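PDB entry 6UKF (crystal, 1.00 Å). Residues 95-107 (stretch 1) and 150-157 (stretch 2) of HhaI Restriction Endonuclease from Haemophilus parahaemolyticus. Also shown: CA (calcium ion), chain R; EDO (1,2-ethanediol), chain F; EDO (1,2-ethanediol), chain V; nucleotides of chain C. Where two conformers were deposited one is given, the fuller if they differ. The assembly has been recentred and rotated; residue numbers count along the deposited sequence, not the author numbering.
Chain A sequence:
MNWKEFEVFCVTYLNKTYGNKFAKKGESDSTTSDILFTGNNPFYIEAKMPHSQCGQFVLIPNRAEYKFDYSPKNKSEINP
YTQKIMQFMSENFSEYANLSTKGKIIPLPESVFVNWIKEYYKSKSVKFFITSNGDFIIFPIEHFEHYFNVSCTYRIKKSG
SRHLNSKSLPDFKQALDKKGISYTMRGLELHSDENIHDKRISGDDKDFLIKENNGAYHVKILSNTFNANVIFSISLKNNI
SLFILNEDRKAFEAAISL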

# COMPACT_ATOMS: atom_id res chain seq x y z
N GLU A 95 -6.53 13.85 21.68
CA GLU A 95 -5.77 12.58 21.71
C GLU A 95 -5.15 12.24 20.35
O GLU A 95 -4.25 11.41 20.33
CB GLU A 95 -6.69 11.43 22.12
CG GLU A 95 -7.39 11.64 23.44
CD GLU A 95 -6.66 12.44 24.51
OE1 GLU A 95 -5.43 12.26 24.63
OE2 GLU A 95 -7.32 13.21 25.23
N TYR A 96 -5.59 12.84 19.25
CA TYR A 96 -5.07 12.51 17.93
C TYR A 96 -4.38 13.67 17.23
O TYR A 96 -3.75 13.45 16.19
CB TYR A 96 -6.20 11.96 17.04
CG TYR A 96 -6.67 10.61 17.50
CD1 TYR A 96 -5.99 9.46 17.14
CD2 TYR A 96 -7.78 10.48 18.32
CE1 TYR A 96 -6.40 8.22 17.56
CE2 TYR A 96 -8.21 9.24 18.76
CZ TYR A 96 -7.51 8.11 18.37
OH TYR A 96 -7.93 6.88 18.81
N ALA A 97 -4.44 14.88 17.78
CA ALA A 97 -3.94 16.05 17.08
C ALA A 97 -2.42 16.16 17.09
O ALA A 97 -1.86 16.82 16.21
CB ALA A 97 -4.56 17.32 17.65
N ASN A 98 -1.74 15.56 18.07
CA ASN A 98 -0.28 15.53 18.08
C ASN A 98 0.16 14.34 17.23
O ASN A 98 0.19 13.20 17.70
CB ASN A 98 0.26 15.44 19.50
CG ASN A 98 0.19 16.78 20.23
OD1 ASN A 98 -0.03 17.82 19.62
ND2 ASN A 98 0.40 16.74 21.54
N LEU A 99 0.49 14.61 15.97
CA LEU A 99 0.81 13.55 15.02
C LEU A 99 2.12 12.87 15.41
O LEU A 99 3.03 13.48 15.97
CB LEU A 99 0.95 14.14 13.62
CG LEU A 99 -0.21 15.02 13.15
CD1 LEU A 99 -0.02 15.45 11.70
CD2 LEU A 99 -1.56 14.32 13.32
N SER A 100 2.21 11.57 15.11
CA SER A 100 3.39 10.80 15.44
C SER A 100 3.63 9.73 14.40
O SER A 100 2.70 9.27 13.73
CB SER A 100 3.28 10.15 16.83
OG SER A 100 2.38 9.05 16.80
N THR A 101 4.90 9.33 14.27
CA THR A 101 5.24 8.22 13.39
C THR A 101 4.91 6.88 14.04
O THR A 101 4.69 5.89 13.34
CB THR A 101 6.73 8.25 13.04
OG1 THR A 101 7.50 8.38 14.25
CG2 THR A 101 7.04 9.40 12.10
N LYS A 102 4.88 6.84 15.37
CA LYS A 102 4.51 5.63 16.08
C LYS A 102 3.04 5.31 15.88
O LYS A 102 2.65 4.13 15.86
CB LYS A 102 4.82 5.83 17.56
CG LYS A 102 4.76 4.59 18.42
CD LYS A 102 5.04 4.95 19.88
CE LYS A 102 6.45 5.49 20.06
N GLY A 103 2.21 6.33 15.70
CA GLY A 103 0.79 6.15 15.48
C GLY A 103 0.00 6.02 16.77
O GLY A 103 0.54 5.73 17.84
N LYS A 104 -1.30 6.26 16.66
CA LYS A 104 -2.23 6.02 17.76
C LYS A 104 -3.40 5.20 17.23
O LYS A 104 -4.06 5.60 16.27
CB LYS A 104 -2.73 7.31 18.41
CG LYS A 104 -3.63 7.05 19.61
CD LYS A 104 -3.90 8.29 20.43
CE LYS A 104 -2.71 8.64 21.32
NZ LYS A 104 -3.00 9.79 22.21
N ILE A 105 -3.65 4.07 17.88
CA ILE A 105 -4.69 3.15 17.45
C ILE A 105 -6.05 3.79 17.66
O ILE A 105 -6.25 4.64 18.54
CB ILE A 105 -4.53 1.84 18.23
CG1 ILE A 105 -5.35 0.71 17.59
CG2 ILE A 105 -4.93 2.03 19.69
CD1 ILE A 105 -4.79 -0.66 17.89
N ILE A 106 -7.02 3.37 16.85
CA ILE A 106 -8.38 3.86 16.90
C ILE A 106 -9.26 2.73 17.43
O ILE A 106 -9.44 1.71 16.75
CB ILE A 106 -8.85 4.35 15.52
CG1 ILE A 106 -8.01 5.56 15.09
CG2 ILE A 106 -10.32 4.73 15.57
CD1 ILE A 106 -7.93 5.77 13.59
N PRO A 107 -9.82 2.86 18.65
CA PRO A 107 -10.55 1.76 19.30
C PRO A 107 -12.03 1.69 18.94
O PRO A 107 -12.90 1.56 19.80
CB PRO A 107 -10.36 2.07 20.79
CG PRO A 107 -10.39 3.56 20.82
CD PRO A 107 -9.65 4.00 19.57
N VAL A 150 -8.44 -7.11 11.81
CA VAL A 150 -8.18 -5.76 11.32
C VAL A 150 -7.98 -4.82 12.50
O VAL A 150 -8.69 -4.90 13.51
CB VAL A 150 -9.33 -5.25 10.43
CG1 VAL A 150 -8.98 -3.89 9.83
CG2 VAL A 150 -9.65 -6.26 9.34
N SER A 151 -7.01 -3.91 12.36
CA SER A 151 -6.84 -2.79 13.27
C SER A 151 -6.61 -1.53 12.45
O SER A 151 -6.37 -1.58 11.24
CB SER A 151 -5.68 -3.02 14.25
OG SER A 151 -4.44 -3.03 13.58
N CYS A 152 -6.69 -0.39 13.12
CA CYS A 152 -6.67 0.90 12.46
C CYS A 152 -5.87 1.88 13.31
O CYS A 152 -6.09 1.97 14.52
CB CYS A 152 -8.10 1.40 12.27
SG CYS A 152 -8.25 3.03 11.54
N THR A 153 -4.94 2.60 12.68
CA THR A 153 -4.15 3.59 13.38
C THR A 153 -4.06 4.86 12.56
O THR A 153 -4.28 4.87 11.34
CB THR A 153 -2.74 3.06 13.71
OG1 THR A 153 -2.16 3.87 14.73
CG2 THR A 153 -1.84 3.07 12.47
N TYR A 154 -3.76 5.95 13.25
CA TYR A 154 -3.51 7.25 12.64
C TYR A 154 -2.04 7.57 12.86
O TYR A 154 -1.60 7.70 14.01
CB TYR A 154 -4.39 8.31 13.29
CG TYR A 154 -4.30 9.70 12.69
CD1 TYR A 154 -4.52 9.91 11.33
CD2 TYR A 154 -4.05 10.80 13.49
CE1 TYR A 154 -4.45 11.19 10.80
CE2 TYR A 154 -3.99 12.08 12.97
CZ TYR A 154 -4.19 12.27 11.62
OH TYR A 154 -4.13 13.55 11.11
N ARG A 155 -1.27 7.65 11.77
CA ARG A 155 0.16 7.84 11.90
C ARG A 155 0.69 8.69 10.75
O ARG A 155 0.15 8.67 9.64
CB ARG A 155 0.93 6.51 11.94
CG ARG A 155 0.94 5.70 10.64
CD ARG A 155 1.71 4.40 10.87
NE ARG A 155 1.69 3.48 9.73
CZ ARG A 155 2.62 3.41 8.79
NH1 ARG A 155 3.66 4.23 8.80
NH2 ARG A 155 2.50 2.53 7.81
N ILE A 156 1.76 9.43 11.04
CA ILE A 156 2.52 10.09 9.99
C ILE A 156 3.11 9.03 9.08
O ILE A 156 3.78 8.10 9.54
CB ILE A 156 3.65 10.93 10.62
CG1 ILE A 156 3.08 12.05 11.48
CG2 ILE A 156 4.57 11.48 9.53
CD1 ILE A 156 4.13 12.76 12.32
N LYS A 157 2.87 9.16 7.78
CA LYS A 157 3.57 8.34 6.80
C LYS A 157 4.16 9.28 5.75
O LYS A 157 3.43 9.82 4.91
CB LYS A 157 2.69 7.27 6.18
CG LYS A 157 3.47 6.37 5.22
CD LYS A 157 2.79 5.02 4.97
CE LYS A 157 1.40 5.16 4.37
NZ LYS A 157 1.41 5.73 3.00
CA CA R . -2.77 -0.75 13.65
C1 EDO F . -3.57 -6.46 12.61
O1 EDO F . -3.17 -5.34 13.40
C2 EDO F . -4.99 -6.88 13.00
O2 EDO F . -5.03 -7.22 14.39
C1 EDO V . 10.82 9.68 12.68
O1 EDO V . 10.11 10.02 13.88
C2 EDO V . 11.20 8.20 12.70
O2 EDO V . 11.78 7.86 13.96
P DT C 4 9.29 5.29 15.10
OP1 DT C 4 10.58 5.94 15.43
OP2 DT C 4 8.02 5.91 15.52
O5' DT C 4 9.25 5.05 13.53
C5' DT C 4 10.34 4.39 12.92
C4' DT C 4 10.06 4.16 11.46
O4' DT C 4 9.11 3.11 11.31
C3' DT C 4 9.46 5.36 10.72
O3' DT C 4 10.54 6.04 10.06
C2' DT C 4 8.41 4.76 9.77
C1' DT C 4 8.45 3.26 10.07
N1 DT C 4 7.14 2.58 10.23
C2 DT C 4 6.78 1.61 9.33
O2 DT C 4 7.46 1.29 8.38
N3 DT C 4 5.57 1.02 9.58
C4 DT C 4 4.71 1.29 10.63
O4 DT C 4 3.64 0.70 10.78
C5 DT C 4 5.16 2.30 11.55
C7 DT C 4 4.31 2.67 12.73
C6 DT C 4 6.34 2.89 11.32
O HOH W 1 -0.37 10.04 15.04
O HOH W 2 4.78 6.00 10.69
O HOH W 3 -7.89 -0.70 15.78

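The contact is a short antiparallel strand pairing, held by four backbone hydrogen bonds, bridged by waters where the direct bonds stop, and packed on one flank by apolar side chains around Tyr154. At its centre Lys104 and Tyr154 form a hydrogen-bonded pair: Lys104 N donates to Tyr154 O (3.0 Å) and Tyr154 N returns a bond to Lys104 O (3.1 Å). Beyond it, Ile105 and Thr153 make a non-hydrogen-bonded pair, their CA atoms 4.1 Å apart, and the ladder resumes with Ile106 N to Cys152 O (2.9 Å). At the other end Ile156 N donates to Ser100 O (2.9 Å, 165° at the hydrogen), so stretch 1 is already bonded to the strand before it turns through Thr101 and Lys102, and the pairing resumes at Lys104. Within that turn Gly103 N donates to Ser100 OG (2.9 Å).

Gly103 lies close against its partner, with its CA 3.2 Å from Tyr154 O in a CA-H...O contact and 3.6 Å from Arg155 CB. A CB here would point toward stretch 2 and clash with Thr153 OG1 at 2.9 Å; the backbone angles, 86/160, would also jam it against the preceding carbonyl, which by itself calls for glycine.

Lys104 and Tyr154 share one face of the sheet, Ile105 and Thr153 the other. Tyr154 is the residue most covered by the opposing stretch. Leu99 CD2 approaches its ring obliquely, 3.3 Å from Tyr154 CE2, while Tyr96 O sits at the ring edge, 3.5 Å from the same Tyr154 CE2. Leu99 CB also reaches Ile156 CG1 (3.7 Å), and Ile106 CD1 packs against Cys152 SG (3.4 Å). Two bonds within stretch 1 tie its beginning to its strand: Tyr96 OH donates to Ile105 O (2.8 Å), and Lys104 NZ to Glu95 O (2.8 Å).

Waters fill the gaps in the ladder. Water 1 accepts from Ser100 N (3.0 Å) and lies 2.8 Å from Tyr154 O; water 3 accepts from Cys152 N (2.9 Å) and donates to Ile106 O (3.0 Å). Water 2 donates to Thr101 O (2.7 Å) and Ile156 O (2.6 Å) and accepts from Arg155 NH1 (2.8 Å).

As befits a restriction endonuclease, the contact borders DNA: Thr101 OG1 donates to DT4 OP2 (2.8 Å), and one face of the Arg155 guanidinium lies over the base, with Arg155 CZ 3.5 Å from DT4 C4. Farther along the strand, Ser151 OG binds the calcium ion CA at 2.8 Å.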